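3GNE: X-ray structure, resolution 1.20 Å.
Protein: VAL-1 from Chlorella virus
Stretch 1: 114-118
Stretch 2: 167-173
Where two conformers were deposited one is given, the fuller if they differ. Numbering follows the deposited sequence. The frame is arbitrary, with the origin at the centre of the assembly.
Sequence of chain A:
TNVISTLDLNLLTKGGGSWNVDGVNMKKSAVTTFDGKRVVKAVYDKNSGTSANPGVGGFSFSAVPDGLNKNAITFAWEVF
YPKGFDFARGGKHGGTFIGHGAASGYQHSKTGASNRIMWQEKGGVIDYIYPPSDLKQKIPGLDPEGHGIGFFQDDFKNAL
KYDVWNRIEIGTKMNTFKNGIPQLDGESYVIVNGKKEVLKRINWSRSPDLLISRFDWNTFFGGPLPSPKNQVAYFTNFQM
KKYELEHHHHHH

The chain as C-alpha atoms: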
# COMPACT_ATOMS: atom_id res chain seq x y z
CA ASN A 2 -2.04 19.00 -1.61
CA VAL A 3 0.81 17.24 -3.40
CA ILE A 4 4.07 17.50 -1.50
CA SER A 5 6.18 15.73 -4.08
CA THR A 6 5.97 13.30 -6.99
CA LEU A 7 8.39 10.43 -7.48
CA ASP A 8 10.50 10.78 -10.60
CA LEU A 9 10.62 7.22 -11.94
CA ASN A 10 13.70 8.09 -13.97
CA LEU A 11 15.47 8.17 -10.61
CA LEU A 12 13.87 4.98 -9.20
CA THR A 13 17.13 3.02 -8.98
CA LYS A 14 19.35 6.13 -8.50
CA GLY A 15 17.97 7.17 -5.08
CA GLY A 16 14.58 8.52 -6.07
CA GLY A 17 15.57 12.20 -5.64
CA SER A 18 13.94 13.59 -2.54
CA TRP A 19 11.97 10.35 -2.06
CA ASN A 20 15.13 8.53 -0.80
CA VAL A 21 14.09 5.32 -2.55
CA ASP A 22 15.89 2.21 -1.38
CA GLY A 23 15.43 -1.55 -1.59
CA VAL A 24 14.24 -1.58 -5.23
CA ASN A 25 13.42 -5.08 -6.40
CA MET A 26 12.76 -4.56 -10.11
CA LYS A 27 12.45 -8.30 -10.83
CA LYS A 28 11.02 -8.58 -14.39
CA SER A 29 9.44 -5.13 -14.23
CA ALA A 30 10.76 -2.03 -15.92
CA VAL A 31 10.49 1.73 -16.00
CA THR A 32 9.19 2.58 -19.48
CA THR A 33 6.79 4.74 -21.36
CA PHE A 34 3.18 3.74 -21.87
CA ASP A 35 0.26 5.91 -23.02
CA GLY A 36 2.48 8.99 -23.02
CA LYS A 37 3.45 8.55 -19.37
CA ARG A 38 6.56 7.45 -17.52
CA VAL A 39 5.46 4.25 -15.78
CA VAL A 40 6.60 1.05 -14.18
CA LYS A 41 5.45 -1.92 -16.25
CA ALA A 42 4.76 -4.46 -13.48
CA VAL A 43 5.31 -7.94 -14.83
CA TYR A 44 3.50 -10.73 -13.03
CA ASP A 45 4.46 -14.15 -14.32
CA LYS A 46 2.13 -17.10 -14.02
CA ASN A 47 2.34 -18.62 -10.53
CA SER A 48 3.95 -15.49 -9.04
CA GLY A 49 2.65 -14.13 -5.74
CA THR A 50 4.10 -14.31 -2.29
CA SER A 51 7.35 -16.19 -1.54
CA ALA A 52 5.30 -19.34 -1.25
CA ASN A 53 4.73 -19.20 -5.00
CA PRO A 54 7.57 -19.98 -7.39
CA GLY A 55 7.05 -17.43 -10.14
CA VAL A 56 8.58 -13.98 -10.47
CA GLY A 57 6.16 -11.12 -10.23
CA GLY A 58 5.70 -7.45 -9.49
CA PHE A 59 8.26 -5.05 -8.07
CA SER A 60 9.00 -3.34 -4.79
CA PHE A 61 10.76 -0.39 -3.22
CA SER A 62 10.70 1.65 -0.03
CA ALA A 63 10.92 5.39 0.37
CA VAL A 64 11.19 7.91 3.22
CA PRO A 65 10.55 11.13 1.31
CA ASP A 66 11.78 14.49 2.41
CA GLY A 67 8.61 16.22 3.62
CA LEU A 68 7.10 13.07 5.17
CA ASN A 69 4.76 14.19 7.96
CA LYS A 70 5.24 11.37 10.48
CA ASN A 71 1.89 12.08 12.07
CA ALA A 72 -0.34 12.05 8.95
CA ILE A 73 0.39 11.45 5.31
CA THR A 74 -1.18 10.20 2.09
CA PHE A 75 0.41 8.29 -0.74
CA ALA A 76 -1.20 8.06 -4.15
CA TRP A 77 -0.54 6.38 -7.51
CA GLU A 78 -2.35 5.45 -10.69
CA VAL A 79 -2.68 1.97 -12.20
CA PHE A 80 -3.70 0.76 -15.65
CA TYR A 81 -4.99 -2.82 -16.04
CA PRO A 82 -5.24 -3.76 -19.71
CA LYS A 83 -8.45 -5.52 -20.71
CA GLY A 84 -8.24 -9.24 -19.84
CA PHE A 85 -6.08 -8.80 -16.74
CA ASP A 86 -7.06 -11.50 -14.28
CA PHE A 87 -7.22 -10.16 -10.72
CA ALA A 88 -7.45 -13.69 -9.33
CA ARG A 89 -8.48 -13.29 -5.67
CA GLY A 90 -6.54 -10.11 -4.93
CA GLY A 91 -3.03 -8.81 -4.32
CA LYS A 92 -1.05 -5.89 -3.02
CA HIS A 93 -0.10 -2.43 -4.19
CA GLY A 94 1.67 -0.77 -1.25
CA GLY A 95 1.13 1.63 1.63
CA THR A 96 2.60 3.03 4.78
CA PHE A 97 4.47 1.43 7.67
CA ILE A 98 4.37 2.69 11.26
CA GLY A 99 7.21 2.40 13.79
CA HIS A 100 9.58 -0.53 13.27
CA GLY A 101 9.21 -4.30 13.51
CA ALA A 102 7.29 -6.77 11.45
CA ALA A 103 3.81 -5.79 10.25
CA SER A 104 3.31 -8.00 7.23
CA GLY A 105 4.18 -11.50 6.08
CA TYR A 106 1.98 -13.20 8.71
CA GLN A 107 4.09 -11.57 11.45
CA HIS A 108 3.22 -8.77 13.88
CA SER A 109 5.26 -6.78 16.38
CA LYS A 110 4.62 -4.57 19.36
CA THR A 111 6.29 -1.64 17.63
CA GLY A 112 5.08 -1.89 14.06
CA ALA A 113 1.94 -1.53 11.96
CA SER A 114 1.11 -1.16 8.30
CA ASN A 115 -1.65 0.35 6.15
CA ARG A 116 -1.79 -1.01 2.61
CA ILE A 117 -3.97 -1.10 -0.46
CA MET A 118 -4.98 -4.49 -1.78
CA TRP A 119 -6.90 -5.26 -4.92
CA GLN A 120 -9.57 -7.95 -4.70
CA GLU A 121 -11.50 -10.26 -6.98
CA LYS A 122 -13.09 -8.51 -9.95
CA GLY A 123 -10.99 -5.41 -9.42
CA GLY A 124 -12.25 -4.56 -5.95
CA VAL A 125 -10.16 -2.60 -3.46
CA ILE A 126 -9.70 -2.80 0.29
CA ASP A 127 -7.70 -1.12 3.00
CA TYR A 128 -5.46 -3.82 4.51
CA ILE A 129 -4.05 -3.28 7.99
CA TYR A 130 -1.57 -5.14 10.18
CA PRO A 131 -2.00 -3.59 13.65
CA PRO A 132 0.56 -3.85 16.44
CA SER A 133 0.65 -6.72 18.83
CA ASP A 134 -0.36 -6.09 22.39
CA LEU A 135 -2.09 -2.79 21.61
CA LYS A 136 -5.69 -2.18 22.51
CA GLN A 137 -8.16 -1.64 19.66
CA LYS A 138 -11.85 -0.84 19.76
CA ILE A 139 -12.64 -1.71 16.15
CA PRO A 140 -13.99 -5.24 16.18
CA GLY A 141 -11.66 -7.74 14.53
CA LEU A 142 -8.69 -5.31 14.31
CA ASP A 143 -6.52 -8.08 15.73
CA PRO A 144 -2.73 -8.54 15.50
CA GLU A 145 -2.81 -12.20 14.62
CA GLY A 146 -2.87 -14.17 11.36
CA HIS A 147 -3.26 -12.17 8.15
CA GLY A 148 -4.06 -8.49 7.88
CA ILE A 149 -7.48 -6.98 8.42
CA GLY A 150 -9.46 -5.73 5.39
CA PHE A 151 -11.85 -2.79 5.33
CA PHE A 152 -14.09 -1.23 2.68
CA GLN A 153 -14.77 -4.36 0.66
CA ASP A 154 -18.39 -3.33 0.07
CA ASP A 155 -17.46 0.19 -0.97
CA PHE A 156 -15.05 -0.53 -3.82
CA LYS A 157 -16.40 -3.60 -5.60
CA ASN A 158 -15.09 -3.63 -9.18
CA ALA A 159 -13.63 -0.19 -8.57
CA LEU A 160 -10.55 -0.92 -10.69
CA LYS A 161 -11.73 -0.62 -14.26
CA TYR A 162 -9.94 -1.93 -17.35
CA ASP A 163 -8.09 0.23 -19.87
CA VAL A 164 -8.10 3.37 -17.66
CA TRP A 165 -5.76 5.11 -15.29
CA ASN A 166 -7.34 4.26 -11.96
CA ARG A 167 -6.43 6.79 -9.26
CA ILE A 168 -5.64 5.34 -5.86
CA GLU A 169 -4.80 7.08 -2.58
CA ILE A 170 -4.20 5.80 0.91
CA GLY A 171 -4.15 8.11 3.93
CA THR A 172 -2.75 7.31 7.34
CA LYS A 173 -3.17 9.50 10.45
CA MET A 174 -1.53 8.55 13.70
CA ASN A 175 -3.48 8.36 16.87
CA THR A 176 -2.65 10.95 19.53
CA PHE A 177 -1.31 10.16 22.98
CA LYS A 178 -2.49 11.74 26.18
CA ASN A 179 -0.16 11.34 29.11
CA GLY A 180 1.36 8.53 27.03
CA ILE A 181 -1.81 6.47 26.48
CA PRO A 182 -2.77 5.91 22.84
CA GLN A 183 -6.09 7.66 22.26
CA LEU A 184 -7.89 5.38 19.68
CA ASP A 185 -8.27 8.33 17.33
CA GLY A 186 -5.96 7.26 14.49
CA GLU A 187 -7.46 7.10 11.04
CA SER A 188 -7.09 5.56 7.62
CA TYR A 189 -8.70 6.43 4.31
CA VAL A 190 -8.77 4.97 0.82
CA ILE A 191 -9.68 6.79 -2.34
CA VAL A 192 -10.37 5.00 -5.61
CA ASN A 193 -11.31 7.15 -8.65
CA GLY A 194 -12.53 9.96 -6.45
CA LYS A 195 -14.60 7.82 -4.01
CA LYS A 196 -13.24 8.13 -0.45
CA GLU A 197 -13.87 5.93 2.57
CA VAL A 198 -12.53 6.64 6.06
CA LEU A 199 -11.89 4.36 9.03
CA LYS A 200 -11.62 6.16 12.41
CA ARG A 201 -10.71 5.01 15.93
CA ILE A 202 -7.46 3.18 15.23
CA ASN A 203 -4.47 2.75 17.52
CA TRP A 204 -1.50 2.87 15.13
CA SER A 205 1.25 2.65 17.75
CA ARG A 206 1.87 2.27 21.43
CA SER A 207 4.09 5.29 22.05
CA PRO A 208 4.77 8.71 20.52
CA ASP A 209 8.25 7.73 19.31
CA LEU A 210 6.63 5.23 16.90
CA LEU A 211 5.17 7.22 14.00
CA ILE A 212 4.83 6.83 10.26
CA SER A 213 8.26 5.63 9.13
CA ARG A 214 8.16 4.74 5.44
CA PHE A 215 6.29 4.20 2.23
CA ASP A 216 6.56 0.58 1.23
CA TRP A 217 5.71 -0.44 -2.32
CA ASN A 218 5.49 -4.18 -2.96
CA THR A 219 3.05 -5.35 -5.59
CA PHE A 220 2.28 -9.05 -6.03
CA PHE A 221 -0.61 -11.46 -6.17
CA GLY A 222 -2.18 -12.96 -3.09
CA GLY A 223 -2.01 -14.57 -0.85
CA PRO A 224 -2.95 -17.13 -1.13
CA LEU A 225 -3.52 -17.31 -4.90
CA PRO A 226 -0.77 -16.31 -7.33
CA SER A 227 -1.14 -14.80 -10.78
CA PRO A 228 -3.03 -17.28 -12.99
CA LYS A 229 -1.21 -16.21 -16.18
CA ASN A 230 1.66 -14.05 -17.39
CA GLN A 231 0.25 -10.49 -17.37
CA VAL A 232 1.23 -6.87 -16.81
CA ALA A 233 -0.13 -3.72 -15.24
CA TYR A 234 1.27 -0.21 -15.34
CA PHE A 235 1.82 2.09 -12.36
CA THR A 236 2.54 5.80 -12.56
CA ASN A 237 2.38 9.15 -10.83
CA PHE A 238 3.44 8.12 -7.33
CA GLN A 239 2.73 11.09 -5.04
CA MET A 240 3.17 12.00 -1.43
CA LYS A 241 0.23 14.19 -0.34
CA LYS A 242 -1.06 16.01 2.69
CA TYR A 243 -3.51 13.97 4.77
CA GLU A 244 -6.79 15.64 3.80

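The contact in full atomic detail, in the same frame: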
# COMPACT_ATOMS: atom_id res chain seq x y z
N SER A 114 1.06 -1.56 9.71
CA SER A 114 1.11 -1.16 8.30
C SER A 114 -0.33 -0.96 7.78
O SER A 114 -1.30 -1.56 8.28
CB SER A 114 1.85 -2.16 7.39
OG SER A 114 1.13 -3.41 7.45
N ASN A 115 -0.39 -0.07 6.77
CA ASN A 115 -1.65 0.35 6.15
C ASN A 115 -1.47 0.23 4.65
O ASN A 115 -0.73 1.06 4.11
CB ASN A 115 -1.95 1.81 6.55
CG ASN A 115 -3.38 2.20 6.25
OD1 ASN A 115 -4.22 1.29 6.13
ND2 ASN A 115 -3.63 3.49 6.10
N ARG A 116 -2.06 -0.78 4.01
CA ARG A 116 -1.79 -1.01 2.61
C ARG A 116 -3.07 -1.07 1.80
O ARG A 116 -4.14 -1.38 2.31
CB ARG A 116 -1.06 -2.34 2.41
CG ARG A 116 0.42 -2.25 2.82
CD ARG A 116 1.17 -3.56 2.49
NE ARG A 116 0.69 -4.58 3.48
CZ ARG A 116 1.01 -5.87 3.44
NH1 ARG A 116 1.77 -6.34 2.43
NH2 ARG A 116 0.58 -6.75 4.37
N ILE A 117 -2.91 -0.82 0.50
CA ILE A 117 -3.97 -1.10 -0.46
C ILE A 117 -3.80 -2.51 -0.99
O ILE A 117 -2.67 -2.90 -1.42
CB ILE A 117 -3.84 -0.13 -1.66
CG1 ILE A 117 -4.17 1.31 -1.26
CG2 ILE A 117 -4.72 -0.63 -2.81
CD1 ILE A 117 -5.65 1.57 -0.94
N MET A 118 -4.89 -3.27 -1.00
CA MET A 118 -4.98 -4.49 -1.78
C MET A 118 -6.07 -4.35 -2.84
O MET A 118 -7.11 -3.74 -2.63
CB MET A 118 -5.38 -5.72 -0.96
CG MET A 118 -4.18 -6.35 -0.25
SD MET A 118 -4.70 -7.83 0.67
CE MET A 118 -5.05 -8.99 -0.65
N ARG A 167 -7.10 5.96 -10.24
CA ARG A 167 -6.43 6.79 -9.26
C ARG A 167 -6.67 6.24 -7.86
O ARG A 167 -7.82 6.13 -7.44
CB ARG A 167 -6.94 8.25 -9.35
CG ARG A 167 -6.71 8.81 -10.75
CD ARG A 167 -7.23 10.23 -10.83
NE ARG A 167 -8.60 10.40 -10.42
CZ ARG A 167 -9.80 10.07 -10.85
NH1 ARG A 167 -10.86 10.43 -10.15
NH2 ARG A 167 -9.94 9.36 -11.98
N ILE A 168 -5.56 5.93 -7.17
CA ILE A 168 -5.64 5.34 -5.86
C ILE A 168 -4.97 6.26 -4.84
O ILE A 168 -3.90 6.79 -5.11
CB ILE A 168 -4.87 3.99 -5.85
CG1 ILE A 168 -5.30 3.08 -7.02
CG2 ILE A 168 -5.03 3.31 -4.49
CD1 ILE A 168 -6.73 2.64 -6.98
N GLU A 169 -5.52 6.39 -3.63
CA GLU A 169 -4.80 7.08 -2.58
C GLU A 169 -5.00 6.29 -1.28
O GLU A 169 -6.07 5.68 -1.09
CB GLU A 169 -5.31 8.53 -2.33
CG GLU A 169 -5.43 9.35 -3.64
CD GLU A 169 -5.60 10.84 -3.31
OE1 GLU A 169 -5.24 11.30 -2.21
OE2 GLU A 169 -6.05 11.52 -4.22
N ILE A 170 -4.02 6.39 -0.40
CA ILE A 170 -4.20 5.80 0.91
C ILE A 170 -3.66 6.80 1.94
O ILE A 170 -2.47 7.17 1.86
CB ILE A 170 -3.55 4.41 1.08
CG1 ILE A 170 -3.83 3.81 2.45
CG2 ILE A 170 -2.06 4.37 0.74
CD1 ILE A 170 -3.65 2.30 2.54
N GLY A 171 -4.52 7.18 2.87
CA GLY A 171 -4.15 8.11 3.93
C GLY A 171 -3.99 7.38 5.25
O GLY A 171 -4.69 6.41 5.56
N THR A 172 -3.03 7.88 6.02
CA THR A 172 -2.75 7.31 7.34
C THR A 172 -2.60 8.44 8.34
O THR A 172 -1.78 9.32 8.07
CB THR A 172 -1.44 6.49 7.33
OG1 THR A 172 -1.51 5.52 6.29
CG2 THR A 172 -1.32 5.72 8.61
N LYS A 173 -3.33 8.43 9.45
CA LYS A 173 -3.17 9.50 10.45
C LYS A 173 -2.97 8.84 11.80
O LYS A 173 -3.80 8.04 12.26
CB LYS A 173 -4.44 10.37 10.49
CG LYS A 173 -4.34 11.44 11.59
CD LYS A 173 -5.55 12.37 11.53
CE LYS A 173 -5.22 13.56 12.45
NZ LYS A 173 -5.34 13.23 13.88

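A side-chain hydrogen bond, set beside a mostly hydrocarbon contact, ties these two strands together: ND2 of N115 donates to OG1 of T172 at 2.9 Å, and the N-H...O angle of 176° makes it almost perfectly straight. The strands, 114-118 and 167-173, run nearly antiparallel, with 164° between their N-to-C directions, but their axes come no closer than 7.9 Å. That spacing is too wide for backbone pairing, so the strands face each other through their side chains. In register, N115 lies across from T172 (CA to CA, 7.1 Å) and I117 across from I170 (CA to CA, 7.0 Å). The alternation of a β-strand sorts the residues: N115 and I117 point their CA-to-CB bonds toward the second strand, as I168, I170 and T172 do toward the first, whereas S114, R116, E169 and K173 point away. G171 has no side chain, and its carbonyl O lies 3.2 Å from N115 ND2, beside the amide's bond to T172. With chi1 at -165° (t), N115 extends its amide across the gap to reach the threonine hydroxyl. I170, t at both chi angles, sends CD1 deep against the first strand's backbone, 3.5 Å from N115 O and 3.5 Å from R116 C; the methyl thus fills the space beside the peptide linking R116 to I117. The CA-to-CB bond of R116 points away, and its guanidinium is hydrogen-bonded elsewhere in the structure. Farther along the strands from the polar pair, I117 completes the apolar part: its CG1 is 3.9 Å from I168 CG2 and 3.9 Å from I170 CB, so one branched side chain touches two isoleucines on the facing strand. These are ordinary van der Waals distances, and the contact, which buries 296 Å² in total, combines close hydrocarbon packing with a directional bond.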